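PDB 5DHD: chitinase, which hydrolyses chitin, the fragment in this crystal being one of its chitin-binding domains, which probably holds the enzyme on the insoluble polysaccharide. Local coordinates for residues V23-N26 with D32-V35; A51-E56 with V60-V65. All blocks are in the same frame, centred on the assembly; numbering follows the deposited sequence. Where two conformers were deposited one is given.

Interaction 1. Residues V23-N26 with D32-V35; sequences VTLN and DWVV. With PE3 (3,6,9,12,15,18,21,24,27,30,33,36,39-tridecaoxahentetracontane-1,41-diol), chain D; PE3 (3,6,9,12,15,18,21,24,27,30,33,36,39-tridecaoxahentetracontane-1,41-diol), chain G.
Leu25 and Trp33 are the residues whose backbones come nearest, and their CA atoms are still 9.1 Å apart. No hydrogen bond crosses between 23-26 and 32-35: the first runs in strand 19-26, the second leads into strand 34-39, and these strands belong to the two different sheets of the domain. Side chains span the distance. Leu25 has CD1 anti to CA (chi2 179°), which extends this methyl straight at the indole, the two side chains crossing at about a right angle. CD1 of Leu25 sits over one face of the indole, 3.3 Å from CD2 of Trp33, and makes a CH-pi contact 3.5 Å from the centroid of the five-membered ring, only 16° off the normal. The other methyl, CD2 of Leu25, lies 4.2 Å from CG2 of Val35, a looser touch. Leu90 packs against all three of these residues from strand 85-92. The indole N-H has its partner outside the two segments, NE1 bonding to Asn68 O, which helps fix the ring's rotation. Trp33 is buried with a methyl over one face and its N-H satisfied. The contact is sheet-to-sheet packing in a beta-sandwich core, held by dispersion and the CH-pi interaction.

Interaction 2. Residues A51-E56 with V60-V65; sequences ANKAEE and VVFTPV. With PE3 (3,6,9,12,15,18,21,24,27,30,33,36,39-tridecaoxahentetracontane-1,41-diol), chain E; SO4 (sulfate ion), chain C.
Lys53 reaches Val60 and Phe62 because CG stands anti to the backbone N (chi1 179°), and the chain then bends at chi3 (77°) and again at chi4, curling the ammonium back toward Glu55. These four side chains share one face of the sheet. The straight inner part of the lysine lies beside Phe62, both side chains pointing the same way, with CB of Lys53 3.9 Å from CE1 of Phe62. CG of Lys53 is also 3.7 Å from CG1 of Val60. Past these apolar neighbours, NZ forms a salt bridge to OE2 of Glu55 at 2.6 Å, meeting it from above the carboxylate plane. A sulfate, probably from the crystallisation liquor, takes a hydrogen bond from Lys53 NZ to its O4 (2.7 Å) and another from Glu55 N to its O3 (3.0 Å). Were an alanine here instead of Lys53, the Glu55 carboxylate and the sulfate would probably both lose the ammonium, and part of Val60 and the Phe62 ring would be uncovered.

The backbones form an antiparallel hairpin, with 51-56 the outermost strand of its sheet within the chain, paired with strand 59-64. Asn52 with Thr63 and Ala54 with Val61 are hydrogen-bonded pairs; Val61 N to Ala54 O is short, 2.7 Å, and nearly straight at 173°. Asn52 N gives a 2.8 Å bond to Thr63 O, while Asn52 O accepts from Thr63 N and also receives a CA-H contact from Phe62. Phe62 continues inward to stack on Phe77 of the other sheet.

The lysine therefore does two jobs, its methylenes covering apolar groups and its charge probably offsetting those of Glu55 and the sulfate, whose OE1 and O1 are 2.9 Å apart.

The two contacts follow one another along the chain, both segments of interaction 1 preceding those of interaction 2, and their centres lie 11 Å apart. They meet in the five-stranded sheet, where strand 34-39 is the neighbour of strand 59-64: Val35 O and Phe62 N are 2.8 Å apart, a probable hydrogen bond, and Val34 packs on Val61. Phe75, on strand 72-79 of the other sheet, meets both Trp33 and Phe62, so it is common to the surroundings of both contacts. Within this small all-beta chitin-binding domain, interaction 1 joins the two sheets face to face through strand 19-26, while interaction 2 extends one of them laterally by its outermost strand, 51-56.

Interaction 1. Residues V23-N26 with D32-V35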
ATOM      1  N   VAL A  23      -3.905  -4.702  -2.454  1.00 12.74           N
ATOM      2  CA  VAL A  23      -2.579  -5.092  -2.013  1.00 13.77           C
ATOM      3  C   VAL A  23      -2.557  -6.266  -1.054  1.00 11.74           C
ATOM      4  O   VAL A  23      -3.328  -6.305  -0.096  1.00 14.51           O
ATOM      5  CB  VAL A  23      -1.917  -3.879  -1.308  1.00 14.36           C
ATOM      6  CG1 VAL A  23      -0.509  -4.250  -0.813  1.00 14.93           C
ATOM      7  CG2 VAL A  23      -1.872  -2.681  -2.243  1.00 16.46           C
ATOM      8  N   THR A  24      -1.676  -7.226  -1.315  1.00 13.71           N
ATOM      9  CA  THR A  24      -1.519  -8.355  -0.410  1.00 12.79           C
ATOM     10  C   THR A  24      -0.073  -8.389   0.025  1.00 13.35           C
ATOM     11  O   THR A  24       0.846  -8.320  -0.801  1.00 13.76           O
ATOM     12  CB  THR A  24      -1.835  -9.697  -1.103  1.00 18.50           C
ATOM     13  OG1 THR A  24      -3.229  -9.738  -1.413  1.00 24.97           O
ATOM     14  CG2 THR A  24      -1.512 -10.878  -0.185  1.00 18.22           C
ATOM     15  N   LEU A  25       0.113  -8.465   1.335  1.00 14.10           N
ATOM     16  CA  LEU A  25       1.439  -8.526   1.914  1.00 12.44           C
ATOM     17  C   LEU A  25       1.687  -9.932   2.436  1.00 15.31           C
ATOM     18  O   LEU A  25       0.897 -10.471   3.204  1.00 18.54           O
ATOM     19  CB  LEU A  25       1.592  -7.525   3.066  1.00 14.12           C
ATOM     20  CG  LEU A  25       1.181  -6.082   2.779  1.00 12.84           C
ATOM     21  CD1 LEU A  25       1.388  -5.238   4.048  1.00 15.75           C
ATOM     22  CD2 LEU A  25       2.001  -5.493   1.604  1.00 15.06           C
ATOM     23  N   ASN A  26       2.789 -10.514   1.994  0.50 14.11           N
ATOM     24  CA  ASN A  26       3.179 -11.848   2.399  0.50 15.29           C
ATOM     25  C   ASN A  26       4.399 -11.639   3.295  0.50 15.96           C
ATOM     26  O   ASN A  26       5.515 -11.615   2.812  0.50 15.63           O
ATOM     27  CB  ASN A  26       3.522 -12.641   1.135  0.50 13.59           C
ATOM     28  CG  ASN A  26       4.215 -13.938   1.433  0.50 18.17           C
ATOM     29  OD1 ASN A  26       3.874 -14.624   2.386  0.50 21.76           O
ATOM     30  ND2 ASN A  26       5.189 -14.294   0.598  0.50 25.06           N
ATOM     31  N   ASP A  32       4.397  -4.424  12.223  1.00 18.92           N
ATOM     32  CA  ASP A  32       3.776  -3.117  12.121  1.00 18.85           C
ATOM     33  C   ASP A  32       4.304  -2.584  10.793  1.00 20.95           C
ATOM     34  O   ASP A  32       5.158  -1.699  10.746  1.00 21.37           O
ATOM     35  CB  ASP A  32       4.210  -2.222  13.285  1.00 24.69           C
ATOM     36  CG  ASP A  32       3.634  -2.700  14.611  1.00 23.85           C
ATOM     37  OD1 ASP A  32       2.423  -2.945  14.653  1.00 26.93           O
ATOM     38  OD2 ASP A  32       4.382  -2.825  15.596  1.00 37.00           O
ATOM     39  N   TRP A  33       3.804  -3.161   9.707  1.00 15.31           N
ATOM     40  CA  TRP A  33       4.241  -2.761   8.381  1.00 14.58           C
ATOM     41  C   TRP A  33       3.828  -1.349   8.010  1.00 12.93           C
ATOM     42  O   TRP A  33       2.897  -0.779   8.584  1.00 13.97           O
ATOM     43  CB  TRP A  33       3.722  -3.760   7.336  1.00 14.27           C
ATOM     44  CG  TRP A  33       2.235  -4.065   7.392  1.00 13.45           C
ATOM     45  CD1 TRP A  33       1.647  -5.154   7.958  1.00 13.27           C
ATOM     46  CD2 TRP A  33       1.184  -3.309   6.769  1.00 13.02           C
ATOM     47  NE1 TRP A  33       0.285  -5.136   7.714  1.00 12.81           N
ATOM     48  CE2 TRP A  33      -0.018  -4.010   6.990  1.00 11.51           C
ATOM     49  CE3 TRP A  33       1.148  -2.108   6.038  1.00 13.57           C
ATOM     50  CZ2 TRP A  33      -1.259  -3.551   6.508  1.00 13.84           C
ATOM     51  CZ3 TRP A  33      -0.082  -1.649   5.554  1.00 13.39           C
ATOM     52  CH2 TRP A  33      -1.266  -2.369   5.794  1.00 12.76           C
ATOM     53  N   VAL A  34       4.550  -0.788   7.046  1.00 14.57           N
ATOM     54  CA  VAL A  34       4.285   0.551   6.559  1.00 15.34           C
ATOM     55  C   VAL A  34       4.364   0.524   5.043  1.00 16.33           C
ATOM     56  O   VAL A  34       5.398   0.178   4.477  1.00 16.46           O
ATOM     57  CB  VAL A  34       5.346   1.556   7.083  1.00 17.06           C
ATOM     58  CG1 VAL A  34       5.093   2.947   6.511  1.00 19.87           C
ATOM     59  CG2 VAL A  34       5.291   1.608   8.606  1.00 18.29           C
ATOM     60  N   VAL A  35       3.262   0.864   4.384  1.00 13.31           N
ATOM     61  CA  VAL A  35       3.249   0.901   2.930  1.00 13.49           C
ATOM     62  C   VAL A  35       3.146   2.361   2.502  1.00 13.88           C
ATOM     63  O   VAL A  35       2.183   3.049   2.840  1.00 15.43           O
ATOM     64  CB  VAL A  35       2.093   0.086   2.353  1.00 12.78           C
ATOM     65  CG1 VAL A  35       1.933   0.359   0.857  1.00 14.75           C
ATOM     66  CG2 VAL A  35       2.375  -1.391   2.565  1.00 15.38           C
TER
HETATM   67  C42 PE3 D 803      -5.077 -11.049  -6.858  0.50 46.76           C
HETATM   68  C41 PE3 D 803      -5.190 -11.549  -8.283  0.50 46.56           C
HETATM   69  O40 PE3 D 803      -6.556 -11.478  -8.677  0.50 42.36           O
HETATM   70  C39 PE3 D 803      -6.631 -11.951 -10.016  0.50 32.89           C
HETATM   71  C38 PE3 D 803      -8.076 -11.899 -10.519  0.50 32.19           C
HETATM   72  O37 PE3 D 803      -8.554 -10.566 -10.509  0.50 39.32           O
HETATM   73  C36 PE3 D 803      -9.912 -10.541 -10.977  0.50 38.84           C
HETATM   74  C35 PE3 D 803     -10.466  -9.087 -10.964  0.50 43.39           C
HETATM   75  O34 PE3 D 803     -10.504  -8.581  -9.607  0.50 48.02           O
HETATM   76  C33 PE3 D 803     -10.996  -7.224  -9.604  0.50 50.71           C
HETATM   77  C32 PE3 D 803     -11.018  -6.674  -8.161  0.50 57.00           C
HETATM   78  O31 PE3 D 803     -10.688  -7.681  -7.187  0.50 64.97           O
HETATM   79  C30 PE3 D 803     -10.735  -7.075  -5.907  0.50 57.33           C
HETATM   80  C29 PE3 D 803     -10.409  -8.089  -4.815  0.50 51.49           C
HETATM   81  O28 PE3 D 803      -9.056  -8.540  -4.957  0.50 60.41           O
HETATM   82  C27 PE3 D 803      -8.810  -9.456  -3.887  0.50 60.76           C
HETATM   83  C26 PE3 D 803      -7.366  -9.959  -3.940  0.50 59.53           C
HETATM   84  O25 PE3 D 803      -6.436  -8.871  -3.982  0.50 49.51           O
HETATM   85  C24 PE3 D 803      -5.146  -9.475  -3.972  0.50 47.88           C
HETATM   86  C23 PE3 D 803      -4.061  -8.424  -3.997  0.50 28.59           C
HETATM   87  O22 PE3 D 803      -3.038  -8.751  -4.896  0.50 29.03           O
HETATM   88  O31 PE3 G 806       8.077 -13.365   3.042  1.00 50.40           O
HETATM   89  C30 PE3 G 806       8.244 -13.814   1.695  1.00 57.62           C
HETATM   90  C29 PE3 G 806       9.107 -12.812   0.928  1.00 54.33           C

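Interaction 2. Residues A51-E56 with V60-V65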
ATOM      1  N   ALA A  51      -7.007  -0.887   6.646  1.00 12.76           N
ATOM      2  CA  ALA A  51      -5.768  -0.222   7.004  1.00 12.64           C
ATOM      3  C   ALA A  51      -6.071   1.193   7.449  1.00 14.51           C
ATOM      4  O   ALA A  51      -7.186   1.690   7.260  1.00 15.47           O
ATOM      5  CB  ALA A  51      -4.822  -0.138   5.784  1.00 15.92           C
ATOM      6  N   ASN A  52      -5.082   1.823   8.073  1.00 14.86           N
ATOM      7  CA  ASN A  52      -5.199   3.209   8.496  1.00 15.48           C
ATOM      8  C   ASN A  52      -4.470   3.996   7.412  1.00 13.76           C
ATOM      9  O   ASN A  52      -3.503   3.496   6.828  1.00 15.94           O
ATOM     10  CB  ASN A  52      -4.573   3.423   9.880  1.00 17.49           C
ATOM     11  CG  ASN A  52      -5.357   2.698  10.998  1.00 20.78           C
ATOM     12  OD1 ASN A  52      -6.532   2.969  11.215  1.00 37.71           O
ATOM     13  ND2 ASN A  52      -4.703   1.787  11.677  1.00 33.99           N
ATOM     14  N   LYS A  53      -4.934   5.209   7.136  1.00 13.86           N
ATOM     15  CA  LYS A  53      -4.310   6.045   6.121  1.00 13.73           C
ATOM     16  C   LYS A  53      -3.863   7.389   6.679  1.00 18.29           C
ATOM     17  O   LYS A  53      -4.569   8.014   7.474  1.00 18.81           O
ATOM     18  CB  LYS A  53      -5.282   6.332   4.979  1.00 14.96           C
ATOM     19  CG  LYS A  53      -4.656   7.222   3.900  1.00 18.49           C
ATOM     20  CD  LYS A  53      -5.607   7.446   2.717  1.00 23.14           C
ATOM     21  CE  LYS A  53      -6.685   8.457   3.050  1.00 24.97           C
ATOM     22  NZ  LYS A  53      -6.182   9.870   3.168  1.00 23.62           N
ATOM     23  N   ALA A  54      -2.682   7.820   6.251  1.00 15.06           N
ATOM     24  CA  ALA A  54      -2.130   9.103   6.651  1.00 17.65           C
ATOM     25  C   ALA A  54      -1.442   9.701   5.430  1.00 19.29           C
ATOM     26  O   ALA A  54      -0.852   8.980   4.631  1.00 20.51           O
ATOM     27  CB  ALA A  54      -1.114   8.941   7.789  1.00 18.84           C
ATOM     28  N   GLU A  55      -1.547  11.013   5.267  1.00 18.67           N
ATOM     29  CA  GLU A  55      -0.899  11.693   4.155  1.00 20.43           C
ATOM     30  C   GLU A  55       0.263  12.455   4.766  1.00 19.73           C
ATOM     31  O   GLU A  55       0.061  13.457   5.450  1.00 24.29           O
ATOM     32  CB  GLU A  55      -1.893  12.633   3.475  1.00 24.85           C
ATOM     33  CG  GLU A  55      -2.478  12.034   2.204  1.00 38.74           C
ATOM     34  CD  GLU A  55      -3.946  12.315   2.034  1.00 46.21           C
ATOM     35  OE1 GLU A  55      -4.351  13.480   2.227  1.00 52.64           O
ATOM     36  OE2 GLU A  55      -4.695  11.372   1.693  1.00 43.78           O
ATOM     37  N   GLU A  56       1.476  11.965   4.536  1.00 19.07           N
ATOM     38  CA  GLU A  56       2.655  12.594   5.116  1.00 20.62           C
ATOM     39  C   GLU A  56       3.823  12.720   4.153  1.00 18.33           C
ATOM     40  O   GLU A  56       4.176  11.769   3.452  1.00 18.70           O
ATOM     41  CB  GLU A  56       3.120  11.773   6.317  1.00 27.42           C
ATOM     42  CG  GLU A  56       2.084  11.648   7.416  1.00 43.12           C
ATOM     43  CD  GLU A  56       2.589  10.849   8.607  1.00 55.07           C
ATOM     44  OE1 GLU A  56       3.661  10.216   8.488  1.00 56.32           O
ATOM     45  OE2 GLU A  56       1.907  10.847   9.659  1.00 53.17           O
ATOM     46  N   VAL A  60       1.268   8.707   0.584  1.00 13.55           N
ATOM     47  CA  VAL A  60       0.082   8.231   1.274  1.00 14.44           C
ATOM     48  C   VAL A  60       0.638   7.036   2.038  1.00 15.72           C
ATOM     49  O   VAL A  60       1.197   6.113   1.441  1.00 16.65           O
ATOM     50  CB  VAL A  60      -1.051   7.815   0.296  1.00 14.72           C
ATOM     51  CG1 VAL A  60      -2.258   7.319   1.101  1.00 17.56           C
ATOM     52  CG2 VAL A  60      -1.468   9.022  -0.549  1.00 17.20           C
ATOM     53  N   VAL A  61       0.504   7.071   3.359  1.00 15.03           N
ATOM     54  CA  VAL A  61       1.043   6.023   4.210  1.00 13.64           C
ATOM     55  C   VAL A  61      -0.031   5.134   4.813  1.00 13.64           C
ATOM     56  O   VAL A  61      -0.929   5.606   5.518  1.00 15.24           O
ATOM     57  CB  VAL A  61       1.908   6.650   5.343  1.00 17.19           C
ATOM     58  CG1 VAL A  61       2.532   5.565   6.191  1.00 17.74           C
ATOM     59  CG2 VAL A  61       3.011   7.543   4.740  1.00 20.45           C
ATOM     60  N   PHE A  62       0.069   3.840   4.531  1.00 12.70           N
ATOM     61  CA  PHE A  62      -0.883   2.873   5.047  1.00 13.25           C
ATOM     62  C   PHE A  62      -0.226   2.014   6.114  1.00 13.57           C
ATOM     63  O   PHE A  62       0.925   1.590   5.969  1.00 13.46           O
ATOM     64  CB  PHE A  62      -1.414   1.962   3.928  1.00 13.92           C
ATOM     65  CG  PHE A  62      -2.292   2.672   2.942  1.00 11.88           C
ATOM     66  CD1 PHE A  62      -3.606   2.986   3.250  1.00 13.75           C
ATOM     67  CD2 PHE A  62      -1.788   3.025   1.692  1.00 13.75           C
ATOM     68  CE1 PHE A  62      -4.417   3.640   2.319  1.00 14.74           C
ATOM     69  CE2 PHE A  62      -2.601   3.684   0.752  1.00 14.13           C
ATOM     70  CZ  PHE A  62      -3.903   3.984   1.068  1.00 13.30           C
ATOM     71  N   THR A  63      -0.968   1.775   7.188  1.00 12.25           N
ATOM     72  CA  THR A  63      -0.498   0.949   8.288  1.00 12.26           C
ATOM     73  C   THR A  63      -1.624  -0.011   8.661  1.00 13.34           C
ATOM     74  O   THR A  63      -2.798   0.253   8.385  1.00 13.44           O
ATOM     75  CB  THR A  63      -0.052   1.810   9.502  1.00 16.04           C
ATOM     76  OG1 THR A  63      -1.075   2.763   9.825  1.00 16.25           O
ATOM     77  CG2 THR A  63       1.240   2.555   9.173  1.00 15.68           C
ATOM     78  N   PRO A  64      -1.285  -1.124   9.317  1.00 13.08           N
ATOM     79  CA  PRO A  64      -2.315  -2.097   9.686  1.00 12.38           C
ATOM     80  C   PRO A  64      -3.289  -1.741  10.785  1.00 14.14           C
ATOM     81  O   PRO A  64      -2.957  -1.017  11.724  1.00 15.34           O
ATOM     82  CB  PRO A  64      -1.508  -3.341  10.086  1.00 13.06           C
ATOM     83  CG  PRO A  64      -0.231  -2.747  10.656  1.00 15.34           C
ATOM     84  CD  PRO A  64       0.066  -1.567   9.733  1.00 14.68           C
ATOM     85  N   VAL A  65      -4.511  -2.244  10.635  1.00 14.86           N
ATOM     86  CA  VAL A  65      -5.502  -2.093  11.688  1.00 14.60           C
ATOM     87  C   VAL A  65      -5.143  -3.255  12.621  1.00 16.97           C
ATOM     88  O   VAL A  65      -4.285  -4.078  12.287  1.00 16.49           O
ATOM     89  CB  VAL A  65      -6.962  -2.191  11.150  1.00 16.22           C
ATOM     90  CG1 VAL A  65      -7.264  -0.937  10.331  1.00 15.96           C
ATOM     91  CG2 VAL A  65      -7.182  -3.461  10.317  1.00 14.47           C
TER
HETATM   92  C18 PE3 E 804      10.889   6.930   2.044  0.50 26.51           C
HETATM   93  C17 PE3 E 804      11.781   6.315   3.113  0.50 30.59           C
HETATM   94  O16 PE3 E 804      10.929   5.558   3.957  0.50 32.17           O
HETATM   95  C15 PE3 E 804      11.627   4.916   5.005  0.50 35.69           C
HETATM   96  C14 PE3 E 804      10.589   4.173   5.824  0.50 39.97           C
HETATM   97  O13 PE3 E 804       9.850   5.168   6.513  0.50 35.27           O
HETATM   98  C12 PE3 E 804       8.838   4.518   7.258  0.50 38.34           C
HETATM   99  C11 PE3 E 804       8.051   5.579   8.019  0.50 39.32           C
HETATM  100  O10 PE3 E 804       7.577   6.611   7.170  0.50 46.47           O
HETATM  101  C9  PE3 E 804       6.855   7.485   8.034  0.50 44.67           C
HETATM  102  C8  PE3 E 804       6.254   8.685   7.316  0.50 43.38           C
HETATM  103  O7  PE3 E 804       7.124   9.145   6.293  0.50 36.56           O
HETATM  104  C6  PE3 E 804       6.446  10.233   5.678  0.50 43.09           C
HETATM  105  C5  PE3 E 804       7.267  10.868   4.553  0.50 37.41           C
HETATM  106  O4  PE3 E 804       7.918   9.864   3.787  0.50 41.88           O
HETATM  107  S   SO4 C 802      -5.307  11.944   6.009  0.68 51.43           S
HETATM  108  O1  SO4 C 802      -5.434  12.736   4.774  0.68 48.35           O
HETATM  109  O2  SO4 C 802      -6.347  12.359   6.966  0.68 48.93           O
HETATM  110  O3  SO4 C 802      -3.979  12.163   6.603  0.68 47.00           O
HETATM  111  O4  SO4 C 802      -5.475  10.515   5.693  0.68 45.46           O